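Long-range contacts in adenosine deaminase 1 (Arthrobacter aurescens, PDB 3RYS), which probably catalyses the zinc-dependent hydrolytic deamination of adenine to hypoxanthine, a step in purine salvage and nitrogen catabolism: residues D81-Y86 with A122-T127; R96-M101 with V134-I139; T57-F62 with V252-V257; S172-N177 with A198-E203. All blocks are in the same frame, centred on the assembly; numbering follows the deposited sequence.

Interaction 1 (D81-Y86 with A122-T127)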
loop_
_atom_site.group_PDB
_atom_site.type_symbol
_atom_site.label_atom_id
_atom_site.label_comp_id
_atom_site.label_asym_id
_atom_site.label_seq_id
_atom_site.Cartn_x
_atom_site.Cartn_y
_atom_site.Cartn_z
ATOM N N ASP A 81 12.328 12.143 6.215
ATOM C CA ASP A 81 13.225 11.045 6.548
ATOM C C ASP A 81 12.570 9.683 6.330
ATOM O O ASP A 81 13.170 8.789 5.739
ATOM C CB ASP A 81 13.705 11.166 7.995
ATOM C CG ASP A 81 14.764 12.237 8.171
ATOM O OD1 ASP A 81 15.274 12.742 7.150
ATOM O OD2 ASP A 81 15.093 12.567 9.329
ATOM N N MET A 82 11.338 9.528 6.807
ATOM C CA MET A 82 10.643 8.247 6.707
ATOM C C MET A 82 10.391 7.867 5.261
ATOM O O MET A 82 10.542 6.704 4.875
ATOM C CB MET A 82 9.314 8.292 7.459
ATOM C CG MET A 82 8.358 7.173 7.084
ATOM S SD MET A 82 6.771 7.329 7.926
ATOM C CE MET A 82 6.175 8.865 7.233
ATOM N N THR A 83 10.006 8.863 4.466
ATOM C CA THR A 83 9.664 8.649 3.070
ATOM C C THR A 83 10.908 8.281 2.268
ATOM O O THR A 83 10.868 7.396 1.411
ATOM C CB THR A 83 9.008 9.900 2.462
ATOM O OG1 THR A 83 7.947 10.351 3.314
ATOM C CG2 THR A 83 8.456 9.598 1.074
ATOM N N ARG A 84 12.016 8.952 2.561
ATOM C CA ARG A 84 13.262 8.709 1.849
ATOM C C ARG A 84 13.846 7.347 2.179
ATOM O O ARG A 84 14.482 6.719 1.336
ATOM C CB ARG A 84 14.279 9.818 2.139
ATOM C CG ARG A 84 14.099 11.029 1.241
ATOM C CD ARG A 84 14.892 12.250 1.687
ATOM N NE ARG A 84 14.689 13.344 0.739
ATOM C CZ ARG A 84 14.910 14.628 1.003
ATOM N NH1 ARG A 84 15.351 15.000 2.198
ATOM N NH2 ARG A 84 14.688 15.543 0.064
ATOM N N ALA A 85 13.626 6.893 3.406
ATOM C CA ALA A 85 14.153 5.609 3.840
ATOM C C ALA A 85 13.445 4.490 3.094
ATOM O O ALA A 85 14.032 3.446 2.823
ATOM C CB ALA A 85 13.991 5.443 5.349
ATOM N N TYR A 86 12.176 4.714 2.769
ATOM C CA TYR A 86 11.420 3.753 1.982
ATOM C C TYR A 86 11.821 3.815 0.513
ATOM O O TYR A 86 12.091 2.788 -0.102
ATOM C CB TYR A 86 9.909 3.979 2.106
ATOM C CG TYR A 86 9.157 3.364 0.949
ATOM C CD1 TYR A 86 8.982 1.989 0.865
ATOM C CD2 TYR A 86 8.663 4.152 -0.080
ATOM C CE1 TYR A 86 8.321 1.419 -0.202
ATOM C CE2 TYR A 86 8.001 3.594 -1.146
ATOM C CZ TYR A 86 7.830 2.225 -1.207
ATOM O OH TYR A 86 7.166 1.666 -2.278
ATOM N N ALA A 122 5.694 14.973 0.664
ATOM C CA ALA A 122 5.790 15.553 -0.672
ATOM C C ALA A 122 7.213 15.977 -1.011
ATOM O O ALA A 122 7.703 15.718 -2.111
ATOM C CB ALA A 122 4.840 16.735 -0.805
ATOM N N ASN A 123 7.867 16.640 -0.063
ATOM C CA ASN A 123 9.233 17.105 -0.264
ATOM C C ASN A 123 10.174 15.953 -0.586
ATOM O O ASN A 123 11.106 16.105 -1.379
ATOM C CB ASN A 123 9.729 17.886 0.957
ATOM C CG ASN A 123 9.011 19.223 1.128
ATOM O OD1 ASN A 123 8.416 19.748 0.184
ATOM N ND2 ASN A 123 9.065 19.778 2.339
ATOM N N ALA A 124 9.922 14.801 0.023
ATOM C CA ALA A 124 10.690 13.604 -0.288
ATOM C C ALA A 124 10.312 13.057 -1.661
ATOM O O ALA A 124 11.162 12.545 -2.385
ATOM C CB ALA A 124 10.494 12.548 0.782
ATOM N N LEU A 125 9.038 13.183 -2.018
ATOM C CA LEU A 125 8.529 12.626 -3.272
ATOM C C LEU A 125 8.919 13.448 -4.490
ATOM O O LEU A 125 9.214 12.898 -5.553
ATOM C CB LEU A 125 7.004 12.498 -3.228
ATOM C CG LEU A 125 6.422 11.597 -2.142
ATOM C CD1 LEU A 125 4.918 11.546 -2.278
ATOM C CD2 LEU A 125 7.023 10.201 -2.222
ATOM N N ALA A 126 8.902 14.767 -4.330
ATOM C CA ALA A 126 9.188 15.694 -5.424
ATOM C C ALA A 126 10.593 15.504 -5.984
ATOM O O ALA A 126 10.954 16.082 -7.007
ATOM C CB ALA A 126 8.997 17.133 -4.957
ATOM N N THR A 127 11.375 14.675 -5.307
ATOM C CA THR A 127 12.778 14.502 -5.631
ATOM C C THR A 127 13.093 13.012 -5.785
ATOM O O THR A 127 14.255 12.611 -5.861
ATOM C CB THR A 127 13.652 15.115 -4.513
ATOM O OG1 THR A 127 14.951 15.435 -5.023
ATOM C CG2 THR A 127 13.771 14.153 -3.334
#

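Interaction 2 (R96-M101 with V134-I139)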
loop_
_atom_site.group_PDB
_atom_site.type_symbol
_atom_site.label_atom_id
_atom_site.label_comp_id
_atom_site.label_asym_id
_atom_site.label_seq_id
_atom_site.Cartn_x
_atom_site.Cartn_y
_atom_site.Cartn_z
ATOM N N ARG A 96 10.141 0.609 -9.446
ATOM C CA ARG A 96 10.419 1.628 -10.452
ATOM C C ARG A 96 9.420 2.774 -10.340
ATOM O O ARG A 96 9.689 3.905 -10.751
ATOM C CB ARG A 96 10.355 1.005 -11.843
ATOM C CG ARG A 96 11.440 -0.016 -12.087
ATOM C CD ARG A 96 12.782 0.680 -12.161
ATOM N NE ARG A 96 12.850 1.541 -13.334
ATOM C CZ ARG A 96 13.479 2.709 -13.372
ATOM N NH1 ARG A 96 14.097 3.164 -12.289
ATOM N NH2 ARG A 96 13.483 3.427 -14.489
ATOM N N HIS A 97 8.267 2.460 -9.763
ATOM C CA HIS A 97 7.193 3.420 -9.575
ATOM C C HIS A 97 6.449 3.056 -8.297
ATOM O O HIS A 97 6.129 1.884 -8.062
ATOM C CB HIS A 97 6.246 3.383 -10.772
ATOM C CG HIS A 97 5.111 4.355 -10.682
ATOM N ND1 HIS A 97 3.865 4.005 -10.206
ATOM C CD2 HIS A 97 5.028 5.662 -11.024
ATOM C CE1 HIS A 97 3.068 5.056 -10.251
ATOM N NE2 HIS A 97 3.749 6.075 -10.743
ATOM N N ALA A 98 6.179 4.058 -7.471
ATOM C CA ALA A 98 5.551 3.824 -6.181
ATOM C C ALA A 98 4.375 4.763 -5.971
ATOM O O ALA A 98 4.528 5.983 -6.031
ATOM C CB ALA A 98 6.570 3.988 -5.066
ATOM N N GLU A 99 3.196 4.192 -5.743
ATOM C CA GLU A 99 2.027 4.998 -5.416
ATOM C C GLU A 99 1.709 4.836 -3.935
ATOM O O GLU A 99 1.233 3.791 -3.492
ATOM C CB GLU A 99 0.846 4.659 -6.328
ATOM C CG GLU A 99 1.078 5.142 -7.758
ATOM C CD GLU A 99 -0.037 4.782 -8.720
ATOM O OE1 GLU A 99 -1.191 4.616 -8.273
ATOM O OE2 GLU A 99 0.249 4.681 -9.932
ATOM N N ILE A 100 1.992 5.889 -3.178
ATOM C CA ILE A 100 2.147 5.790 -1.734
ATOM C C ILE A 100 0.966 6.340 -0.948
ATOM O O ILE A 100 0.524 7.468 -1.164
ATOM C CB ILE A 100 3.427 6.521 -1.302
ATOM C CG1 ILE A 100 4.636 5.906 -2.012
ATOM C CG2 ILE A 100 3.597 6.470 0.207
ATOM C CD1 ILE A 100 5.832 6.829 -2.104
ATOM N N MET A 101 0.462 5.532 -0.026
ATOM C CA MET A 101 -0.620 5.965 0.850
ATOM C C MET A 101 -0.113 6.629 2.125
ATOM O O MET A 101 1.010 6.399 2.583
ATOM C CB MET A 101 -1.551 4.802 1.198
ATOM C CG MET A 101 -2.782 4.719 0.317
ATOM S SD MET A 101 -3.808 3.288 0.706
ATOM C CE MET A 101 -2.905 1.991 -0.130
ATOM N N VAL A 134 12.678 6.649 -8.811
ATOM C CA VAL A 134 11.337 6.120 -8.609
ATOM C C VAL A 134 10.271 7.179 -8.868
ATOM O O VAL A 134 10.240 8.211 -8.196
ATOM C CB VAL A 134 11.162 5.595 -7.173
ATOM C CG1 VAL A 134 9.725 5.185 -6.929
ATOM C CG2 VAL A 134 12.107 4.432 -6.909
ATOM N N SER A 135 9.400 6.922 -9.841
ATOM C CA SER A 135 8.226 7.762 -10.071
ATOM C C SER A 135 7.275 7.600 -8.898
ATOM O O SER A 135 7.128 6.499 -8.370
ATOM C CB SER A 135 7.507 7.340 -11.349
ATOM O OG SER A 135 8.293 7.599 -12.491
ATOM N N THR A 136 6.614 8.676 -8.490
ATOM C CA THR A 136 5.764 8.596 -7.306
ATOM C C THR A 136 4.445 9.354 -7.406
ATOM O O THR A 136 4.365 10.402 -8.045
ATOM C CB THR A 136 6.505 9.083 -6.048
ATOM O OG1 THR A 136 6.900 10.449 -6.222
ATOM C CG2 THR A 136 7.730 8.221 -5.788
ATOM N N LEU A 137 3.417 8.800 -6.766
ATOM C CA LEU A 137 2.144 9.487 -6.581
ATOM C C LEU A 137 1.750 9.437 -5.105
ATOM O O LEU A 137 1.960 8.427 -4.428
ATOM C CB LEU A 137 1.042 8.869 -7.451
ATOM C CG LEU A 137 0.980 9.275 -8.931
ATOM C CD1 LEU A 137 1.171 10.784 -9.116
ATOM C CD2 LEU A 137 1.993 8.507 -9.757
ATOM N N LEU A 138 1.193 10.533 -4.604
ATOM C CA LEU A 138 0.768 10.581 -3.214
ATOM C C LEU A 138 -0.735 10.356 -3.102
ATOM O O LEU A 138 -1.532 11.047 -3.739
ATOM C CB LEU A 138 1.158 11.915 -2.572
ATOM C CG LEU A 138 0.943 12.010 -1.059
ATOM C CD1 LEU A 138 1.490 10.766 -0.361
ATOM C CD2 LEU A 138 1.577 13.270 -0.492
ATOM N N ILE A 139 -1.115 9.376 -2.292
ATOM C CA ILE A 139 -2.519 9.069 -2.078
ATOM C C ILE A 139 -2.897 9.285 -0.624
ATOM O O ILE A 139 -2.340 8.653 0.271
ATOM C CB ILE A 139 -2.841 7.624 -2.478
ATOM C CG1 ILE A 139 -2.833 7.491 -3.998
ATOM C CG2 ILE A 139 -4.197 7.193 -1.928
ATOM C CD1 ILE A 139 -3.319 6.148 -4.478
#

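Interaction 3 (T57-F62 with V252-V257). With ADE (adenine), chain D.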
loop_
_atom_site.group_PDB
_atom_site.type_symbol
_atom_site.label_atom_id
_atom_site.label_comp_id
_atom_site.label_asym_id
_atom_site.label_seq_id
_atom_site.Cartn_x
_atom_site.Cartn_y
_atom_site.Cartn_z
ATOM N N THR A 57 -2.574 -10.802 15.570
ATOM C CA THR A 57 -3.652 -11.770 15.701
ATOM C C THR A 57 -4.731 -11.517 14.659
ATOM O O THR A 57 -5.454 -12.429 14.256
ATOM C CB THR A 57 -4.290 -11.669 17.092
ATOM O OG1 THR A 57 -3.257 -11.594 18.081
ATOM C CG2 THR A 57 -5.172 -12.874 17.372
ATOM N N ASP A 58 -4.835 -10.258 14.244
ATOM C CA ASP A 58 -5.817 -9.815 13.257
ATOM C C ASP A 58 -5.439 -8.406 12.819
ATOM O O ASP A 58 -4.428 -7.869 13.273
ATOM C CB ASP A 58 -7.243 -9.854 13.828
ATOM C CG ASP A 58 -7.406 -9.019 15.100
ATOM O OD1 ASP A 58 -6.419 -8.420 15.577
ATOM O OD2 ASP A 58 -8.537 -8.961 15.626
ATOM N N LEU A 59 -6.239 -7.806 11.944
ATOM C CA LEU A 59 -5.937 -6.464 11.457
ATOM C C LEU A 59 -5.804 -5.476 12.609
ATOM O O LEU A 59 -4.895 -4.645 12.627
ATOM C CB LEU A 59 -7.008 -5.973 10.482
ATOM C CG LEU A 59 -6.790 -4.557 9.938
ATOM C CD1 LEU A 59 -5.458 -4.456 9.208
ATOM C CD2 LEU A 59 -7.934 -4.132 9.027
ATOM N N GLN A 60 -6.715 -5.578 13.571
ATOM C CA GLN A 60 -6.794 -4.611 14.660
ATOM C C GLN A 60 -5.530 -4.586 15.519
ATOM O O GLN A 60 -4.984 -3.517 15.797
ATOM C CB GLN A 60 -8.030 -4.873 15.524
ATOM C CG GLN A 60 -8.340 -3.750 16.501
ATOM C CD GLN A 60 -8.442 -2.389 15.823
ATOM O OE1 GLN A 60 -9.270 -2.179 14.937
ATOM N NE2 GLN A 60 -7.597 -1.456 16.247
ATOM N N SER A 61 -5.066 -5.761 15.936
ATOM C CA SER A 61 -3.872 -5.848 16.765
ATOM C C SER A 61 -2.707 -5.141 16.082
ATOM O O SER A 61 -1.865 -4.529 16.741
ATOM C CB SER A 61 -3.511 -7.307 17.060
ATOM O OG SER A 61 -3.049 -7.974 15.898
ATOM N N PHE A 62 -2.672 -5.226 14.756
ATOM C CA PHE A 62 -1.634 -4.567 13.977
ATOM C C PHE A 62 -1.814 -3.056 13.980
ATOM O O PHE A 62 -0.888 -2.317 14.303
ATOM C CB PHE A 62 -1.628 -5.081 12.541
ATOM C CG PHE A 62 -1.097 -4.088 11.550
ATOM C CD1 PHE A 62 0.265 -3.815 11.478
ATOM C CD2 PHE A 62 -1.957 -3.421 10.690
ATOM C CE1 PHE A 62 0.761 -2.896 10.563
ATOM C CE2 PHE A 62 -1.470 -2.501 9.777
ATOM C CZ PHE A 62 -0.107 -2.237 9.713
ATOM N N VAL A 252 -0.621 -13.039 5.537
ATOM C CA VAL A 252 -0.134 -14.101 6.401
ATOM C C VAL A 252 0.074 -13.588 7.826
ATOM O O VAL A 252 -0.422 -14.178 8.786
ATOM C CB VAL A 252 1.178 -14.733 5.875
ATOM C CG1 VAL A 252 1.805 -15.611 6.942
ATOM C CG2 VAL A 252 0.908 -15.542 4.620
ATOM N N ARG A 253 0.790 -12.478 7.956
ATOM C CA ARG A 253 1.138 -11.957 9.269
ATOM C C ARG A 253 -0.066 -11.397 10.031
ATOM O O ARG A 253 -0.009 -11.231 11.244
ATOM C CB ARG A 253 2.251 -10.914 9.151
ATOM C CG ARG A 253 3.630 -11.513 8.923
ATOM C CD ARG A 253 4.181 -12.158 10.192
ATOM N NE ARG A 253 4.330 -11.182 11.269
ATOM C CZ ARG A 253 5.390 -10.391 11.431
ATOM N NH1 ARG A 253 5.422 -9.532 12.438
ATOM N NH2 ARG A 253 6.419 -10.454 10.591
ATOM N N LEU A 254 -1.154 -11.114 9.318
ATOM C CA LEU A 254 -2.376 -10.620 9.949
ATOM C C LEU A 254 -3.373 -11.752 10.140
ATOM O O LEU A 254 -4.485 -11.541 10.624
ATOM C CB LEU A 254 -3.011 -9.498 9.123
ATOM C CG LEU A 254 -2.269 -8.163 9.081
ATOM C CD1 LEU A 254 -3.166 -7.095 8.492
ATOM C CD2 LEU A 254 -1.804 -7.766 10.473
ATOM N N ARG A 255 -2.963 -12.951 9.737
ATOM C CA ARG A 255 -3.752 -14.167 9.930
ATOM C C ARG A 255 -4.994 -14.256 9.035
ATOM O O ARG A 255 -5.866 -15.088 9.263
ATOM C CB ARG A 255 -4.134 -14.349 11.404
ATOM C CG ARG A 255 -3.016 -14.043 12.389
ATOM C CD ARG A 255 -1.688 -14.689 12.004
ATOM N NE ARG A 255 -1.703 -16.146 12.105
ATOM C CZ ARG A 255 -1.501 -16.974 11.082
ATOM N NH1 ARG A 255 -1.269 -16.492 9.870
ATOM N NH2 ARG A 255 -1.527 -18.286 11.267
ATOM N N ALA A 256 -5.070 -13.406 8.017
ATOM C CA ALA A 256 -6.124 -13.527 7.016
ATOM C C ALA A 256 -5.904 -14.813 6.237
ATOM O O ALA A 256 -6.854 -15.446 5.777
ATOM C CB ALA A 256 -6.117 -12.332 6.080
ATOM N N VAL A 257 -4.634 -15.186 6.094
ATOM C CA VAL A 257 -4.236 -16.446 5.475
ATOM C C VAL A 257 -3.324 -17.186 6.447
ATOM O O VAL A 257 -2.411 -16.592 7.025
ATOM C CB VAL A 257 -3.485 -16.217 4.143
ATOM C CG1 VAL A 257 -2.911 -17.522 3.628
ATOM C CG2 VAL A 257 -4.409 -15.599 3.107
HETATM N N9 ADE D . -3.778 0.480 7.480
HETATM C C8 ADE D . -2.481 0.250 7.102
HETATM N N7 ADE D . -2.300 -0.879 6.450
HETATM C C5 ADE D . -3.573 -1.430 6.402
HETATM C C6 ADE D . -4.066 -2.631 5.847
HETATM N N6 ADE D . -3.288 -3.517 5.216
HETATM N N1 ADE D . -5.389 -2.882 5.970
HETATM C C2 ADE D . -6.161 -1.989 6.607
HETATM N N3 ADE D . -5.816 -0.827 7.168
HETATM C C4 ADE D . -4.496 -0.607 7.031
#

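Interaction 4 (S172-N177 with A198-E203). With ZN (zinc ion), chain C; ADE (adenine), chain D.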
loop_
_atom_site.group_PDB
_atom_site.type_symbol
_atom_site.label_atom_id
_atom_site.label_comp_id
_atom_site.label_asym_id
_atom_site.label_seq_id
_atom_site.Cartn_x
_atom_site.Cartn_y
_atom_site.Cartn_z
ATOM N N SER A 172 -7.726 1.287 7.390
ATOM C CA SER A 172 -8.054 1.060 8.798
ATOM C C SER A 172 -9.077 -0.077 8.969
ATOM O O SER A 172 -9.372 -0.799 8.011
ATOM C CB SER A 172 -8.533 2.347 9.472
ATOM O OG SER A 172 -8.452 2.226 10.880
ATOM N N ALA A 173 -9.609 -0.231 10.182
ATOM C CA ALA A 173 -10.468 -1.372 10.526
ATOM C C ALA A 173 -11.655 -1.573 9.574
ATOM O O ALA A 173 -12.595 -0.781 9.564
ATOM C CB ALA A 173 -10.952 -1.253 11.967
ATOM N N GLU A 174 -11.616 -2.649 8.793
ATOM C CA GLU A 174 -12.607 -2.857 7.738
ATOM C C GLU A 174 -13.968 -3.352 8.232
ATOM O O GLU A 174 -15.001 -2.751 7.938
ATOM C CB GLU A 174 -12.074 -3.807 6.664
ATOM C CG GLU A 174 -13.057 -4.003 5.515
ATOM C CD GLU A 174 -12.505 -4.867 4.397
ATOM O OE1 GLU A 174 -11.449 -5.506 4.594
ATOM O OE2 GLU A 174 -13.132 -4.910 3.317
ATOM N N VAL A 175 -13.965 -4.457 8.970
ATOM C CA VAL A 175 -15.209 -5.085 9.394
ATOM C C VAL A 175 -16.108 -4.123 10.169
ATOM O O VAL A 175 -15.676 -3.485 11.130
ATOM C CB VAL A 175 -14.945 -6.357 10.227
ATOM C CG1 VAL A 175 -16.226 -6.837 10.889
ATOM C CG2 VAL A 175 -14.350 -7.452 9.346
ATOM N N GLY A 176 -17.360 -4.020 9.736
ATOM C CA GLY A 176 -18.312 -3.124 10.366
ATOM C C GLY A 176 -18.200 -1.688 9.879
ATOM O O GLY A 176 -18.919 -0.806 10.353
ATOM N N ASN A 177 -17.296 -1.456 8.933
ATOM C CA ASN A 177 -17.102 -0.131 8.360
ATOM C C ASN A 177 -17.156 -0.163 6.832
ATOM O O ASN A 177 -16.142 0.036 6.162
ATOM C CB ASN A 177 -15.774 0.460 8.831
ATOM C CG ASN A 177 -15.757 0.745 10.326
ATOM O OD1 ASN A 177 -16.590 1.496 10.841
ATOM N ND2 ASN A 177 -14.798 0.152 11.030
ATOM N N ALA A 198 -9.574 1.824 -2.697
ATOM C CA ALA A 198 -10.115 1.491 -1.387
ATOM C C ALA A 198 -9.754 0.075 -0.966
ATOM O O ALA A 198 -9.736 -0.844 -1.785
ATOM C CB ALA A 198 -11.628 1.675 -1.376
ATOM N N HIS A 199 -9.463 -0.091 0.321
ATOM C CA HIS A 199 -9.269 -1.414 0.898
ATOM C C HIS A 199 -10.591 -2.164 0.918
ATOM O O HIS A 199 -11.601 -1.643 1.392
ATOM C CB HIS A 199 -8.714 -1.306 2.316
ATOM C CG HIS A 199 -7.249 -1.013 2.366
ATOM N ND1 HIS A 199 -6.681 0.053 1.704
ATOM C CD2 HIS A 199 -6.236 -1.648 3.000
ATOM C CE1 HIS A 199 -5.379 0.063 1.928
ATOM N NE2 HIS A 199 -5.084 -0.957 2.714
ATOM N N ALA A 200 -10.583 -3.384 0.394
ATOM C CA ALA A 200 -11.784 -4.211 0.378
ATOM C C ALA A 200 -11.445 -5.696 0.277
ATOM O O ALA A 200 -10.593 -6.099 -0.513
ATOM C CB ALA A 200 -12.707 -3.794 -0.766
ATOM N N GLY A 201 -12.115 -6.507 1.084
ATOM C CA GLY A 201 -11.959 -7.944 1.002
ATOM C C GLY A 201 -10.731 -8.471 1.718
ATOM O O GLY A 201 -10.272 -9.579 1.446
ATOM N N GLU A 202 -10.190 -7.673 2.631
ATOM C CA GLU A 202 -9.085 -8.126 3.461
ATOM C C GLU A 202 -9.653 -8.986 4.580
ATOM O O GLU A 202 -9.430 -10.197 4.625
ATOM C CB GLU A 202 -8.327 -6.936 4.037
ATOM C CG GLU A 202 -7.030 -7.301 4.719
ATOM C CD GLU A 202 -6.310 -6.088 5.248
ATOM O OE1 GLU A 202 -6.844 -4.973 5.083
ATOM O OE2 GLU A 202 -5.214 -6.240 5.822
ATOM N N GLU A 203 -10.390 -8.345 5.480
ATOM C CA GLU A 203 -11.145 -9.047 6.508
ATOM C C GLU A 203 -12.633 -8.854 6.239
ATOM O O GLU A 203 -13.469 -9.602 6.744
ATOM C CB GLU A 203 -10.778 -8.536 7.905
ATOM C CG GLU A 203 -9.435 -9.040 8.415
ATOM C CD GLU A 203 -9.191 -8.707 9.876
ATOM O OE1 GLU A 203 -9.935 -7.873 10.431
ATOM O OE2 GLU A 203 -8.252 -9.279 10.472
HETATM ZN ZN ZN C . -3.098 -1.898 3.301
HETATM N N9 ADE D . -3.778 0.480 7.480
HETATM C C8 ADE D . -2.481 0.250 7.102
HETATM N N7 ADE D . -2.300 -0.879 6.450
HETATM C C5 ADE D . -3.573 -1.430 6.402
HETATM C C6 ADE D . -4.066 -2.631 5.847
HETATM N N6 ADE D . -3.288 -3.517 5.216
HETATM N N1 ADE D . -5.389 -2.882 5.970
HETATM C C2 ADE D . -6.161 -1.989 6.607
HETATM N N3 ADE D . -5.816 -0.827 7.168
HETATM C C4 ADE D . -4.496 -0.607 7.031
HETATM O O HOH W 1 -8.980 -3.611 4.761
#

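Interaction 1 (D81-Y86 with A122-T127)
T83 and A124 face each other where two outer helices of the TIM barrel, 76-92 and 114-125, lie side by side. Both residues direct CB toward the opposite helix, and T83 CB stands 3.5 Å from A124 CB. An alanine suits this place because its single methyl lets the backbones come close: the CA atoms of R84 and A124 are 5.9 Å apart. T83 turns its two branches to different uses. OG1 sits beside the backbone N (chi1 -50°) and bonds to F79 O one turn earlier, settling its polar end within its own helix. CG2, anti to the backbone N, is left for the neighbour, and it meets A124 CB and, at 3.6 Å, L125 CD2. The T83 and L125 side chains cross at about a right angle; beyond this crossing L125 reaches I100, T136 and L138 of the underlying strands, where a branched apolar chain fits between helix and sheet.

R84 works at the more exposed margin. Its chain is extended from CG to NE and runs across A124, with its CG 3.9 Å from A124 CB. The R84 and T127 side chains cross at about a right angle. N123 O stands obliquely to the guanidinium, and no hydrogen bond links the two segments. T127 OG1 is taken up by D131, while T127 CG2 lies in the guanidinium plane, at the edge, 3.8 Å from R84 NH2.

Interaction 2 (R96-M101 with V134-I139)
With CG anti to the backbone N (chi1 -179°), the H97 ring extends across to the neighbouring strand, where L137, its CG beside the backbone N (chi1 -81°), presents CD2 to the ring edge. The H97 and L137 side chains cross obliquely. Further along, E99 and L137 lie side by side, E99 CG 3.7 Å from L137 CB, and M101 and I139 do likewise, with M101 CG 3.6 Å from I139 CG2. An alanine in place of H97 would probably leave L137 CD2 without its aromatic neighbour and open a gap beside it.

The two strands are adjacent parallel members of the TIM barrel, joined by a beta-alpha-beta crossover through a helical connection that includes helix 114-125. Five backbone bonds bind them, from S135 N to R96 O at one end to I139 N to I100 O, 2.8 Å, at the other. H97, E99 and M101 share the inner face with S135, L137 and I139. There M101 packs on H199 of the zinc site, and the buried E99 carboxylate makes a salt bridge to R220 and accepts a hydrogen bond from F319 N. A98, I100, T136 and L138 face the outer helices: the small A98 accommodates Y86, L138 packs on V121, and T136 OG1 bonds to S128 OG.

Interaction 3 (T57-F62 with V252-V257)
L254 makes the apolar part of this contact, spreading its two methyls between L59 and F62. Its CG lies beside the backbone N (chi1 -70°), and from there CD1 comes 3.6 Å from L59 CD1 while CD2 comes 3.4 Å from F62 CB. In both pairs the chains are set aslant. A leucine suits the place because its fork serves both neighbours at once, and L254 also touches E202. The same two partners carry the packing on to adenine: L59 CD1 lies 3.6 Å from adenine N1, and the F62 ring turns its edge to the base, CE2 being 3.8 Å from N7. F62 is held among other rings, with Y284 and F56 meeting it edge-to-face.

The two segments are helix ends with their adjoining loops, at the catalytic end of the TIM barrel: helix 59-69 begins here and helix 248-253 ends.

No hydrogen bond crosses between the segments; each side has its own. D58 is the N-cap of its helix: its OD1 accepts from S61 N at 3.0 Å, on the syn side but 33° out of the carboxylate plane. S61 OG, small enough to fold back, takes T57 N at 2.9 Å and donates to D58 O. Opposite, R255 has a positive phi of 72° and closes helix 248-253 in a Schellman motif. V252 O accepts from both R255 N and R255 NH1, the latter at 2.7 Å, and D258 pairs with NH2 of the same guanidinium.

Between the segments, weaker contacts involve backbone oxygens. D58 CA makes a CH-O contact with L254 O, and R255 CG approaches T57 O at 3.5 Å.

Interaction 4 (S172-N177 with A198-E203)
E174 inserts its carboxylate into the turn that follows strand 195-200, at the catalytic end of the TIM barrel, where the strands have their C-terminal ends. The chain is stretched out, with CG anti to the backbone N (chi1 -178°), and a glutamate has the length to bring both oxygens to a row of backbone N-H groups. G201 N meets OE2 on its syn lone pair at 2.9 Å. OE1 takes E203 N from above the carboxylate plane, at 3.2 Å; it also takes a weak bond from E202 N and a hydrogen bond from G204 N. Such a cluster of donors would probably favour the charged carboxylate. G201 suits the turn through its positive phi of 81°. Water 1 donates to E174 OE1 and also, at 2.6 Å, to E202 OE1, linking this buried clamp to a probable proton donor. An alanine in place of E174 would probably leave the N-H groups of G201 and E203 without their acceptor and the turn bearing E202 freer to shift.

The other margin is looser and more exposed. V175, in the type II turn from E174 to N177 with G176 at its third position, rests only its CG2 on E203, 3.5 Å from the carbonyl O. No bond joins the segments there.

Inward, both segments reach the ligands. S172 N bonds to adenine N3, and E202 OE1 lies 2.7 Å from adenine N1. H19, H21 and D280 bind the zinc ion together with H199, whose NE2 stands 2.3 Å from the metal.

Overall arrangement
Interaction 2 is core: two barrel strands joined by regular backbone bonds. Interaction 1 packs helices over that sheet by apolar contact without a cross bond, and the two meet where L125 touches I100 and L138. Interactions 3 and 4 lie on the opposite side of the chain's centre from both, in loops about adenine. Interaction 4, largely buried, relies on a carboxylate gripping backbone N-H groups; interaction 3, partly exposed, relies on leucine packing between capped helix ends. They join through a probable hydrogen bond from L59 N to E203 OE2. Interactions 2 and 4 share one sheet and touch at M101 and H199, whereas interactions 1 and 3 stay about 12 Å apart at their nearest atoms.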